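Local coordinates for protein acetylxylan esterase / glucomannan deacetylase (Cellvibrio japonicus, PDB 2WAA) that removes acetyl groups from acetylated xylan and glucomannan, acting as a carbohydrate esterase in the degradation of plant cell walls, at residues A[139-143]-A[144-148]; A[155-158]-A[159-162]; A[200-203]-A[204-207]; A[217-220]-A[221-225]; A[279-282]-A[283-287]. All blocks are in the same frame, centred on the assembly; numbering follows the deposited sequence.

Contact 1. Residues A[139-143]-A[144-148]. With ACT (acetate ion), chain C.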
# COMPACT_ATOMS: atom_id res chain seq x y z
N GLY A 139 2.97 -7.80 -1.86
CA GLY A 139 4.14 -7.85 -2.70
C GLY A 139 5.40 -7.25 -2.08
O GLY A 139 5.55 -7.18 -0.86
N ASP A 140 6.28 -6.83 -2.95
CA ASP A 140 7.57 -6.29 -2.55
C ASP A 140 7.65 -4.80 -2.92
O ASP A 140 6.63 -4.14 -2.99
CB ASP A 140 8.67 -7.14 -3.21
CG ASP A 140 8.52 -7.25 -4.75
OD1 ASP A 140 8.08 -6.28 -5.45
OD2 ASP A 140 8.85 -8.34 -5.29
N SER A 141 8.86 -4.26 -3.15
CA SER A 141 8.98 -2.81 -3.31
C SER A 141 8.26 -2.23 -4.51
O SER A 141 7.92 -1.04 -4.48
CB SER A 141 10.47 -2.33 -3.42
OG SER A 141 10.99 -2.78 -4.66
N VAL A 142 8.03 -3.03 -5.56
CA VAL A 142 7.28 -2.51 -6.72
C VAL A 142 5.83 -2.16 -6.24
O VAL A 142 5.31 -1.10 -6.53
CB VAL A 142 7.24 -3.53 -7.85
CG1 VAL A 142 6.43 -2.95 -9.04
CG2 VAL A 142 8.71 -3.88 -8.29
N THR A 143 5.23 -3.07 -5.49
CA THR A 143 3.89 -2.82 -4.92
C THR A 143 3.96 -1.63 -3.95
O THR A 143 2.98 -0.85 -3.83
CB THR A 143 3.33 -4.10 -4.24
OG1 THR A 143 3.14 -5.13 -5.21
CG2 THR A 143 1.97 -3.84 -3.51
N CYS A 144 5.10 -1.46 -3.27
CA CYS A 144 5.26 -0.37 -2.33
C CYS A 144 5.53 0.98 -3.01
O CYS A 144 5.62 1.96 -2.32
CB CYS A 144 6.45 -0.62 -1.38
SG CYS A 144 6.09 -1.69 -0.08
N GLY A 145 5.75 1.01 -4.32
CA GLY A 145 5.93 2.25 -5.07
C GLY A 145 7.35 2.79 -5.03
O GLY A 145 7.57 3.99 -5.24
N GLU A 146 8.32 1.94 -4.71
CA GLU A 146 9.71 2.41 -4.67
C GLU A 146 10.22 3.02 -6.00
O GLU A 146 10.00 2.46 -7.08
CB GLU A 146 10.64 1.26 -4.25
CG GLU A 146 12.17 1.68 -4.33
CD GLU A 146 13.09 0.66 -3.61
OE1 GLU A 146 12.59 -0.28 -2.96
OE2 GLU A 146 14.33 0.84 -3.65
N ALA A 147 10.83 4.21 -5.89
CA ALA A 147 11.56 4.87 -7.02
C ALA A 147 10.65 5.41 -8.11
O ALA A 147 11.13 5.82 -9.19
CB ALA A 147 12.62 3.91 -7.62
N ILE A 148 9.35 5.49 -7.85
CA ILE A 148 8.46 6.13 -8.83
C ILE A 148 8.83 7.60 -9.02
O ILE A 148 8.75 8.11 -10.17
CB ILE A 148 6.98 5.93 -8.44
CG1 ILE A 148 6.65 4.43 -8.63
CG2 ILE A 148 6.04 6.84 -9.23
CD1 ILE A 148 5.26 4.06 -8.20
C ACT C . 12.28 -5.19 -4.34
O ACT C . 13.34 -4.48 -4.25
OXT ACT C . 11.64 -5.35 -3.28
CH3 ACT C . 11.79 -5.81 -5.63

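Contact 2. Residues A[155-158]-A[159-162]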
# COMPACT_ATOMS: atom_id res chain seq x y z
N ASP A 155 20.71 11.03 -5.44
CA ASP A 155 20.92 9.77 -4.74
C ASP A 155 19.53 9.33 -4.29
O ASP A 155 18.76 10.15 -3.80
CB ASP A 155 21.80 9.94 -3.51
CG ASP A 155 23.24 10.31 -3.86
OD1 ASP A 155 23.74 9.87 -4.92
OD2 ASP A 155 23.86 11.06 -3.06
N LYS A 156 19.20 8.06 -4.53
CA LYS A 156 17.93 7.53 -4.05
C LYS A 156 17.74 7.91 -2.58
O LYS A 156 18.68 7.83 -1.75
CB LYS A 156 17.94 6.01 -4.20
CG LYS A 156 16.63 5.32 -3.92
CD LYS A 156 16.91 3.83 -3.89
CE LYS A 156 15.96 3.15 -4.70
NZ LYS A 156 16.47 1.83 -5.15
N ASN A 157 16.53 8.32 -2.23
CA ASN A 157 16.20 8.59 -0.85
C ASN A 157 14.69 8.35 -0.68
O ASN A 157 14.02 8.03 -1.65
CB ASN A 157 16.61 10.02 -0.51
CG ASN A 157 15.76 11.05 -1.23
OD1 ASN A 157 14.71 11.44 -0.73
ND2 ASN A 157 16.22 11.54 -2.38
N THR A 158 14.16 8.48 0.54
CA THR A 158 12.80 8.01 0.78
C THR A 158 11.75 8.88 0.06
O THR A 158 10.59 8.46 -0.07
CB THR A 158 12.44 7.92 2.29
OG1 THR A 158 12.71 9.19 2.91
CG2 THR A 158 13.31 6.84 2.95
N ARG A 159 12.14 10.05 -0.44
CA ARG A 159 11.26 10.87 -1.27
C ARG A 159 10.90 10.20 -2.61
O ARG A 159 9.86 10.49 -3.20
CB ARG A 159 11.89 12.26 -1.53
CG ARG A 159 10.85 13.28 -2.06
CD ARG A 159 11.55 14.44 -2.79
NE ARG A 159 12.42 13.91 -3.85
CZ ARG A 159 12.00 13.38 -4.99
NH1 ARG A 159 10.72 13.33 -5.27
NH2 ARG A 159 12.89 12.89 -5.88
N TRP A 160 11.73 9.27 -3.05
CA TRP A 160 11.48 8.60 -4.30
C TRP A 160 10.24 7.70 -4.29
O TRP A 160 9.79 7.27 -5.36
CB TRP A 160 12.69 7.76 -4.68
CG TRP A 160 13.84 8.55 -5.25
CD1 TRP A 160 14.16 9.89 -5.02
CD2 TRP A 160 14.85 8.04 -6.11
NE1 TRP A 160 15.29 10.22 -5.73
CE2 TRP A 160 15.75 9.11 -6.39
CE3 TRP A 160 15.10 6.77 -6.65
CZ2 TRP A 160 16.86 8.95 -7.23
CZ3 TRP A 160 16.20 6.61 -7.49
CH2 TRP A 160 17.07 7.69 -7.76
N TRP A 161 9.71 7.36 -3.12
CA TRP A 161 8.52 6.50 -3.08
C TRP A 161 7.22 7.27 -3.36
O TRP A 161 7.02 8.38 -2.86
CB TRP A 161 8.39 5.86 -1.68
CG TRP A 161 9.21 4.61 -1.46
CD1 TRP A 161 8.70 3.37 -1.17
CD2 TRP A 161 10.64 4.46 -1.43
NE1 TRP A 161 9.72 2.46 -1.00
CE2 TRP A 161 10.92 3.09 -1.14
CE3 TRP A 161 11.73 5.35 -1.62
CZ2 TRP A 161 12.21 2.58 -1.06
CZ3 TRP A 161 13.04 4.84 -1.51
CH2 TRP A 161 13.26 3.46 -1.25
N ASN A 162 6.34 6.68 -4.16
CA ASN A 162 5.06 7.33 -4.45
C ASN A 162 3.96 6.29 -4.48
O ASN A 162 3.93 5.46 -5.39
CB ASN A 162 5.19 8.07 -5.78
CG ASN A 162 3.96 8.88 -6.12
OD1 ASN A 162 2.86 8.60 -5.63
ND2 ASN A 162 4.12 9.82 -7.05
O HOH W 1 8.13 9.55 -0.65

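Contact 3. Residues A[200-203]-A[204-207]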
# COMPACT_ATOMS: atom_id res chain seq x y z
N ALA A 200 11.17 -11.46 8.28
CA ALA A 200 9.73 -11.63 8.09
C ALA A 200 9.46 -11.69 6.57
O ALA A 200 9.61 -10.70 5.83
CB ALA A 200 8.94 -10.49 8.76
N ASN A 201 9.09 -12.87 6.12
CA ASN A 201 8.72 -13.06 4.71
C ASN A 201 7.27 -12.63 4.51
O ASN A 201 6.61 -12.28 5.47
CB ASN A 201 8.94 -14.53 4.35
CG ASN A 201 10.42 -14.93 4.51
OD1 ASN A 201 11.30 -14.23 4.02
ND2 ASN A 201 10.69 -16.03 5.23
N LEU A 202 6.79 -12.64 3.27
CA LEU A 202 5.40 -12.18 3.01
C LEU A 202 4.38 -12.89 3.93
O LEU A 202 3.54 -12.25 4.50
CB LEU A 202 5.04 -12.30 1.52
CG LEU A 202 3.55 -12.15 1.18
CD1 LEU A 202 3.11 -10.70 1.54
CD2 LEU A 202 3.38 -12.42 -0.35
N PRO A 203 4.48 -14.23 4.12
CA PRO A 203 3.46 -14.83 4.97
C PRO A 203 3.49 -14.34 6.42
O PRO A 203 2.47 -14.46 7.11
CB PRO A 203 3.77 -16.34 4.92
CG PRO A 203 4.46 -16.53 3.55
CD PRO A 203 5.30 -15.23 3.41
N ASP A 204 4.65 -13.82 6.86
CA ASP A 204 4.84 -13.24 8.19
C ASP A 204 4.31 -11.82 8.27
O ASP A 204 3.41 -11.54 9.07
CB ASP A 204 6.33 -13.26 8.59
CG ASP A 204 6.89 -14.66 8.52
OD1 ASP A 204 6.36 -15.52 9.21
OD2 ASP A 204 7.81 -14.93 7.76
N PHE A 205 4.79 -10.93 7.41
CA PHE A 205 4.35 -9.53 7.55
C PHE A 205 2.92 -9.30 7.10
O PHE A 205 2.32 -8.30 7.47
CB PHE A 205 5.34 -8.47 6.97
CG PHE A 205 5.49 -8.50 5.45
CD1 PHE A 205 4.53 -7.93 4.61
CD2 PHE A 205 6.64 -9.08 4.87
CE1 PHE A 205 4.69 -7.97 3.19
CE2 PHE A 205 6.81 -9.12 3.46
CZ PHE A 205 5.83 -8.55 2.62
N TYR A 206 2.38 -10.22 6.31
CA TYR A 206 0.97 -10.16 5.96
C TYR A 206 0.09 -10.17 7.23
O TYR A 206 -1.06 -9.72 7.22
CB TYR A 206 0.61 -11.35 5.07
CG TYR A 206 -0.84 -11.77 5.14
CD1 TYR A 206 -1.81 -11.10 4.43
CD2 TYR A 206 -1.21 -12.87 5.90
CE1 TYR A 206 -3.17 -11.53 4.46
CE2 TYR A 206 -2.55 -13.30 5.96
CZ TYR A 206 -3.51 -12.61 5.24
OH TYR A 206 -4.82 -13.05 5.31
N GLN A 207 0.65 -10.70 8.33
CA GLN A 207 -0.10 -10.76 9.59
C GLN A 207 -0.00 -9.49 10.43
O GLN A 207 -0.70 -9.39 11.44
CB GLN A 207 0.39 -11.95 10.47
CG GLN A 207 0.19 -13.37 9.84
CD GLN A 207 -1.30 -13.82 9.65
OE1 GLN A 207 -2.28 -13.13 10.03
NE2 GLN A 207 -1.47 -15.01 9.00
O HOH W 2 8.29 -17.19 6.65
O HOH W 3 0.52 -16.13 7.21

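Contact 4. Residues A[217-220]-A[221-225]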
# COMPACT_ATOMS: atom_id res chain seq x y z
N PRO A 217 2.20 -5.41 16.10
CA PRO A 217 0.77 -5.71 16.30
C PRO A 217 0.17 -6.60 15.22
O PRO A 217 0.44 -6.37 14.02
CB PRO A 217 0.10 -4.33 16.31
CG PRO A 217 1.14 -3.35 15.95
CD PRO A 217 2.47 -4.01 15.75
N GLN A 218 -0.65 -7.57 15.64
CA GLN A 218 -1.43 -8.43 14.77
C GLN A 218 -2.56 -7.68 14.13
O GLN A 218 -3.37 -7.01 14.80
CB GLN A 218 -2.03 -9.62 15.51
CG GLN A 218 -1.00 -10.65 15.93
CD GLN A 218 -0.46 -11.39 14.73
OE1 GLN A 218 -1.20 -11.99 13.96
NE2 GLN A 218 0.84 -11.30 14.54
N TRP A 219 -2.62 -7.78 12.83
CA TRP A 219 -3.73 -7.23 12.05
C TRP A 219 -4.94 -8.16 12.12
O TRP A 219 -4.88 -9.36 11.70
CB TRP A 219 -3.31 -7.01 10.57
CG TRP A 219 -4.42 -6.52 9.72
CD1 TRP A 219 -5.11 -7.24 8.77
CD2 TRP A 219 -4.99 -5.22 9.73
NE1 TRP A 219 -6.08 -6.45 8.19
CE2 TRP A 219 -6.02 -5.20 8.76
CE3 TRP A 219 -4.74 -4.05 10.47
CZ2 TRP A 219 -6.80 -4.08 8.52
CZ3 TRP A 219 -5.50 -2.93 10.24
CH2 TRP A 219 -6.53 -2.95 9.25
N ASP A 220 -6.05 -7.63 12.62
CA ASP A 220 -7.30 -8.38 12.62
C ASP A 220 -7.97 -8.30 11.23
O ASP A 220 -8.36 -7.22 10.79
CB ASP A 220 -8.20 -7.78 13.68
CG ASP A 220 -9.55 -8.47 13.77
OD1 ASP A 220 -9.80 -9.46 13.04
OD2 ASP A 220 -10.37 -7.98 14.59
N HIS A 221 -8.09 -9.44 10.54
CA HIS A 221 -8.60 -9.43 9.15
C HIS A 221 -10.04 -9.03 9.01
O HIS A 221 -10.50 -8.67 7.93
CB HIS A 221 -8.35 -10.80 8.53
CG HIS A 221 -6.92 -11.09 8.36
ND1 HIS A 221 -6.14 -10.39 7.46
CD2 HIS A 221 -6.09 -11.95 8.98
CE1 HIS A 221 -4.90 -10.83 7.53
NE2 HIS A 221 -4.84 -11.76 8.45
N HIS A 222 -10.78 -9.07 10.11
CA HIS A 222 -12.17 -8.66 10.09
C HIS A 222 -12.22 -7.17 9.76
O HIS A 222 -13.24 -6.64 9.35
CB HIS A 222 -12.79 -8.92 11.47
CG HIS A 222 -14.26 -8.60 11.53
ND1 HIS A 222 -14.74 -7.34 11.85
CD2 HIS A 222 -15.35 -9.38 11.31
CE1 HIS A 222 -16.07 -7.36 11.81
NE2 HIS A 222 -16.46 -8.58 11.49
N ARG A 223 -11.09 -6.48 9.95
CA ARG A 223 -11.07 -5.03 9.71
C ARG A 223 -10.96 -4.68 8.23
O ARG A 223 -11.13 -3.52 7.86
CB ARG A 223 -9.87 -4.37 10.45
CG ARG A 223 -9.90 -4.51 12.01
CD ARG A 223 -8.57 -3.96 12.64
NE ARG A 223 -8.48 -2.51 12.49
CZ ARG A 223 -7.39 -1.79 12.76
NH1 ARG A 223 -6.30 -2.38 13.25
NH2 ARG A 223 -7.43 -0.47 12.59
N TYR A 224 -10.58 -5.65 7.38
CA TYR A 224 -10.61 -5.40 5.92
C TYR A 224 -10.78 -6.73 5.19
O TYR A 224 -9.85 -7.55 5.18
CB TYR A 224 -9.29 -4.73 5.49
CG TYR A 224 -9.28 -4.23 4.06
CD1 TYR A 224 -9.95 -3.06 3.70
CD2 TYR A 224 -8.62 -4.92 3.06
CE1 TYR A 224 -9.96 -2.58 2.38
CE2 TYR A 224 -8.61 -4.44 1.71
CZ TYR A 224 -9.28 -3.27 1.40
OH TYR A 224 -9.26 -2.76 0.12
N GLN A 225 -11.97 -6.97 4.65
CA GLN A 225 -12.23 -8.24 3.95
C GLN A 225 -12.31 -7.90 2.46
O GLN A 225 -13.32 -7.33 2.00
CB GLN A 225 -13.52 -8.91 4.46
CG GLN A 225 -13.28 -9.69 5.78
CD GLN A 225 -12.38 -10.91 5.59
OE1 GLN A 225 -11.79 -11.10 4.53
NE2 GLN A 225 -12.27 -11.74 6.63
O HOH W 4 -5.76 -5.11 14.11
O HOH W 5 -7.33 -7.91 6.01

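Contact 5. Residues A[279-282]-A[283-287]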
# COMPACT_ATOMS: atom_id res chain seq x y z
N ASP A 279 14.68 -16.31 -17.84
CA ASP A 279 14.51 -17.61 -17.22
C ASP A 279 13.87 -17.47 -15.87
O ASP A 279 13.08 -18.33 -15.47
CB ASP A 279 15.85 -18.37 -17.00
CG ASP A 279 16.54 -18.78 -18.33
OD1 ASP A 279 15.89 -18.80 -19.40
OD2 ASP A 279 17.77 -19.07 -18.27
N LYS A 280 14.24 -16.44 -15.13
CA LYS A 280 13.67 -16.29 -13.79
C LYS A 280 12.16 -16.02 -13.85
O LYS A 280 11.38 -16.60 -13.08
CB LYS A 280 14.39 -15.19 -13.07
CG LYS A 280 15.77 -15.69 -12.65
CD LYS A 280 16.53 -14.52 -11.99
CE LYS A 280 17.82 -15.06 -11.32
NZ LYS A 280 18.61 -13.92 -10.74
N LYS A 281 11.76 -15.13 -14.74
CA LYS A 281 10.35 -14.88 -14.97
C LYS A 281 9.63 -16.18 -15.35
O LYS A 281 8.59 -16.52 -14.80
CB LYS A 281 10.18 -13.83 -16.06
CG LYS A 281 8.72 -13.46 -16.38
CD LYS A 281 8.76 -12.40 -17.52
CE LYS A 281 7.35 -12.10 -18.05
NZ LYS A 281 6.59 -11.26 -17.15
N ALA A 282 10.17 -16.90 -16.35
CA ALA A 282 9.47 -18.10 -16.81
C ALA A 282 9.33 -19.12 -15.67
O ALA A 282 8.34 -19.82 -15.60
CB ALA A 282 10.24 -18.72 -18.04
N ALA A 283 10.34 -19.19 -14.80
CA ALA A 283 10.31 -20.14 -13.69
C ALA A 283 9.21 -19.75 -12.72
O ALA A 283 8.44 -20.60 -12.27
CB ALA A 283 11.66 -20.20 -12.97
N LEU A 284 9.13 -18.46 -12.38
CA LEU A 284 8.05 -18.05 -11.46
C LEU A 284 6.65 -18.25 -12.06
O LEU A 284 5.71 -18.67 -11.36
CB LEU A 284 8.23 -16.60 -10.96
CG LEU A 284 7.18 -16.11 -9.93
CD1 LEU A 284 7.01 -17.16 -8.81
CD2 LEU A 284 7.60 -14.75 -9.33
N VAL A 285 6.50 -17.99 -13.36
CA VAL A 285 5.23 -18.27 -13.99
C VAL A 285 4.89 -19.74 -13.87
O VAL A 285 3.73 -20.12 -13.60
CB VAL A 285 5.29 -17.85 -15.48
CG1 VAL A 285 4.09 -18.39 -16.25
CG2 VAL A 285 5.39 -16.28 -15.59
N SER A 286 5.90 -20.58 -14.07
CA SER A 286 5.72 -22.02 -14.01
C SER A 286 5.29 -22.42 -12.60
O SER A 286 4.36 -23.19 -12.43
CB SER A 286 7.03 -22.74 -14.35
OG SER A 286 6.74 -24.11 -14.44
N TYR A 287 5.98 -21.87 -11.60
CA TYR A 287 5.71 -22.21 -10.20
C TYR A 287 4.28 -21.77 -9.82
O TYR A 287 3.55 -22.47 -9.12
CB TYR A 287 6.71 -21.49 -9.31
CG TYR A 287 8.14 -22.02 -9.32
CD1 TYR A 287 8.56 -23.01 -10.23
CD2 TYR A 287 9.09 -21.49 -8.45
CE1 TYR A 287 9.90 -23.49 -10.23
CE2 TYR A 287 10.44 -21.97 -8.43
CZ TYR A 287 10.81 -22.98 -9.31
OH TYR A 287 12.13 -23.39 -9.31

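Contact 1. Residues A[139-143]-A[144-148]
Ser141 and Glu146 meet across the tight turn that begins in the Gly-Asp-Ser sequence of the SGNH (GDSL) hydrolase fold, the block that carries the probable nucleophile, Ser141. Glu146 N gives a nearly straight bond to Ser141 O (3.0 Å, 166°). The extended Glu146 side chain brings OE1 to 3.0 Å from Ser141 CB, while OE2 is taken by Lys156. Two further bonds close the turn. Cys144 N reaches Asp140 O in the carbonyl plane (3.1 Å), and Gly145 N spans a type I beta turn to Val142 O, standing above that carbonyl's plane. Asp140 OD1 accepts from Val142 N at 3.3 Å, an Asx turn. Ser141 OG, set between the backbone N and the carbonyl carbon (chi1 69°), has a weak hydrogen bond to His316 NE2. Ser141 N donates to acetate OXT (3.0 Å). Gly186 N and Asn236 ND2 also bond to the ion, consistent with an oxyanion hole formed with Ser141 N; His316 NE2, of the probable charge relay, bonds to it too. The loop leaves parallel strand 133-139; a disulfide joins Cys144 to Cys183, at the end of the neighbouring strand 177-183, and Val142 and Ile148 rest on helix 319-337.

Contact 2. Residues A[155-158]-A[159-162]
Lys156 lies across the Trp160 indole at about a right angle, and its chain can be followed from the backbone outward. CA stands over the centre of the six-membered ring, 3.5 Å from the centroid and 9° off the normal, a CH-pi contact. CB comes next, 3.8 Å from Trp160 CZ3. CG, anti to the backbone N (chi1 -172°), comes to 3.4 Å from Trp160 CE3. From there the chain bends at chi3 and leaves the ring, and NZ ends in a salt bridge with Asp314, with Glu146 as the second partner of its charge. The indole's own N-H looks elsewhere, to Glu154, which also holds Arg159.

Beside this CH-pi contact Asn157 organises the short 3-10 turn. Its OD1 accepts from Arg159 N at 2.9 Å, the donor lying above the plane of the amide carbonyl, and its backbone O accepts from Trp160 N at 3.0 Å. ND2 bonds back to Asp155 O nearly in the amide plane, which fixes the rotation of the amide. The same Asn157 O meets the edge of the second indole, 3.3 Å from Trp161 CZ3. Asn157 OD1, bonded to the backbone N two residues on, makes an Asx turn that opens the 3-10 turn; through Lys156 it borders the probable charge-relay residues Asp314 and His316.

Contact 3. Residues A[200-203]-A[204-207]
Backbone bonds wind the chain from Asn201 to Tyr206 into a short helical turn. Asn201 O is gripped by two donors: Phe205 N arrives nearly along the C=O axis at 3.0 Å, and Asp204 N comes from above the carbonyl plane at 2.9 Å. Tyr206 N then bonds to Leu202 O.

Among the polar side chains, Asp204 OD2 turns its anti lone pair to Asn201 N (2.9 Å). The bond runs from the backbone N of the N-cap residue to the side chain three residues on, but the Asn201 side chain returns no capping bond, so a full capping box is not formed. Instead its amide runs beside the carboxylate, and one water accepts from Asn201 ND2 while donating to Asp204 OD2. A second water donates to Pro203 O and accepts from Gln207 NE2. The turn is helix 202-205, a short element of the SGNH hydrolase fold on the chain between strands 177-183 and 228-231 of the parallel sheet.

Contacts of the aromatic ring centre on Phe205. With CG wedged between its backbone N and carbonyl carbon (chi1 67°), the ring folds back against Leu202, whose CA lies over one face toward the rim, 3.8 Å from the centroid, and whose CD1 reaches Phe205 CE1 at 3.6 Å. Ala200 O comes to the ring edge in plane, 3.5 Å from Phe205 CD2. Leu202 and Tyr206 also touch Leu138 of strand 133-139, while Tyr206 OH bonds to His263.

Contact 4. Residues A[217-220]-A[221-225]
Trp219 and Asp220 run extended into a 3-10 turn at His221-Arg223. The turn closes through Arg223 N, bonded to Asp220 O at 3.0 Å, and through Tyr224 N, bonded to His221 O. Asp220 supports it with its side chain as well: CG lies opposite the backbone N (chi1 179°), and OD1 receives His222 N from above the carboxylate plane at 3.1 Å, an Asx turn.

The side chains gather round the Trp219 indole. Arg223 passes over one of its faces. CD stands 4.2 Å from the centroid of the six-membered ring, off toward the rim, and after the bend at chi3 the guanidinium turns one face to Trp219 CZ3, with NH1 3.2 Å from that atom and the two planes 34° apart. His221 meets the indole differently: the edge of the five-membered ring points at the imidazole face in an offset edge-to-face pair, centroids 5.2 Å apart and planes at 81°.

Two waters complete the join. One accepts from Trp219 NE1, donates to Tyr224 O and shares a hydrogen bond with His221 ND1, joining the three residues. The other accepts from Asp220 N and Arg223 NH1 and donates to Gln218 O, steadying the guanidinium from its edge. Arg223 NH2 also bonds to Thr26 O in the N-terminal part of the chain, and Arg25 makes a cation-pi contact with the indole. The turn sits beside the parallel sheet, at its outermost strand 177-183: Trp219 and Tyr224 touch Gln180 there, and Tyr224 OH bonds to Ile135 O of the adjacent strand 133-139.

Contact 5. Residues A[279-282]-A[283-287]
Peptide groups are the flat units that meet between Asp279-Ala282 and Ala283-Tyr287. Lys281 O takes Val285 N nearly end-on (2.9 Å, 168° at the hydrogen). In the other three bonds the donor tilts somewhat from the carbonyl plane: Ala283 N to Asp279 O, Leu284 N to Lys280 O and Ser286 N to Ala282 O. One aromatic ring lies near by. Tyr287 keeps the carbonyl carbon of Ala283 over one face, offset toward the rim, and its OH bonds to Pro243 O; its side chain also touches Ile242, Arg245 and Ile249.

Side chains meet the preceding turn chiefly through carbonyl oxygens. Val285 CG2, opposite its own carbonyl carbon, leans back to 3.3 Å from Lys281 O, and the same methyl comes within 4.4 Å of Lys281 CG. Ala283 CB lies 3.4 Å from Asp279 O, and Ser286 CB is as far (3.4 Å) from Ala282 O. The polar ends lead elsewhere: Lys281 NZ forms a salt bridge with Glu272 and bonds to Ser305 O, and Ser286 OG bonds to Arg245. Leu284 takes the inward side, packing against Phe238 and Tyr248, whereas Ala282 is exposed. Regular bonds from each N to the oxygen four residues back, with one buried and one solvent-facing side, mark an amphipathic alpha-helix; helix 278-295 is the connection in the beta-alpha-beta crossover from strand 267-270 to strand 300-302.

Overall arrangement
All five contacts are local and lie in series along the chain; none nests in or crosses another. Contact 1 turns the chain at the end of strand 133-139, and contact 2 closes a second turn before helix 167-174; they touch through Glu146 with Lys156 and Gly145 with Asn162, beside the active site. Contact 3 forms the short helix between strands 177-183 and 228-231, its Phe205 brushing Gly139 of contact 1. Contact 4 closes the last loop before strand 228-231 and joins contact 3 through Gln207 with Trp219 and Tyr206 with His221. Contact 5 lies on helix 278-295, linking strands 267-270 and 300-302, and touches none of the others.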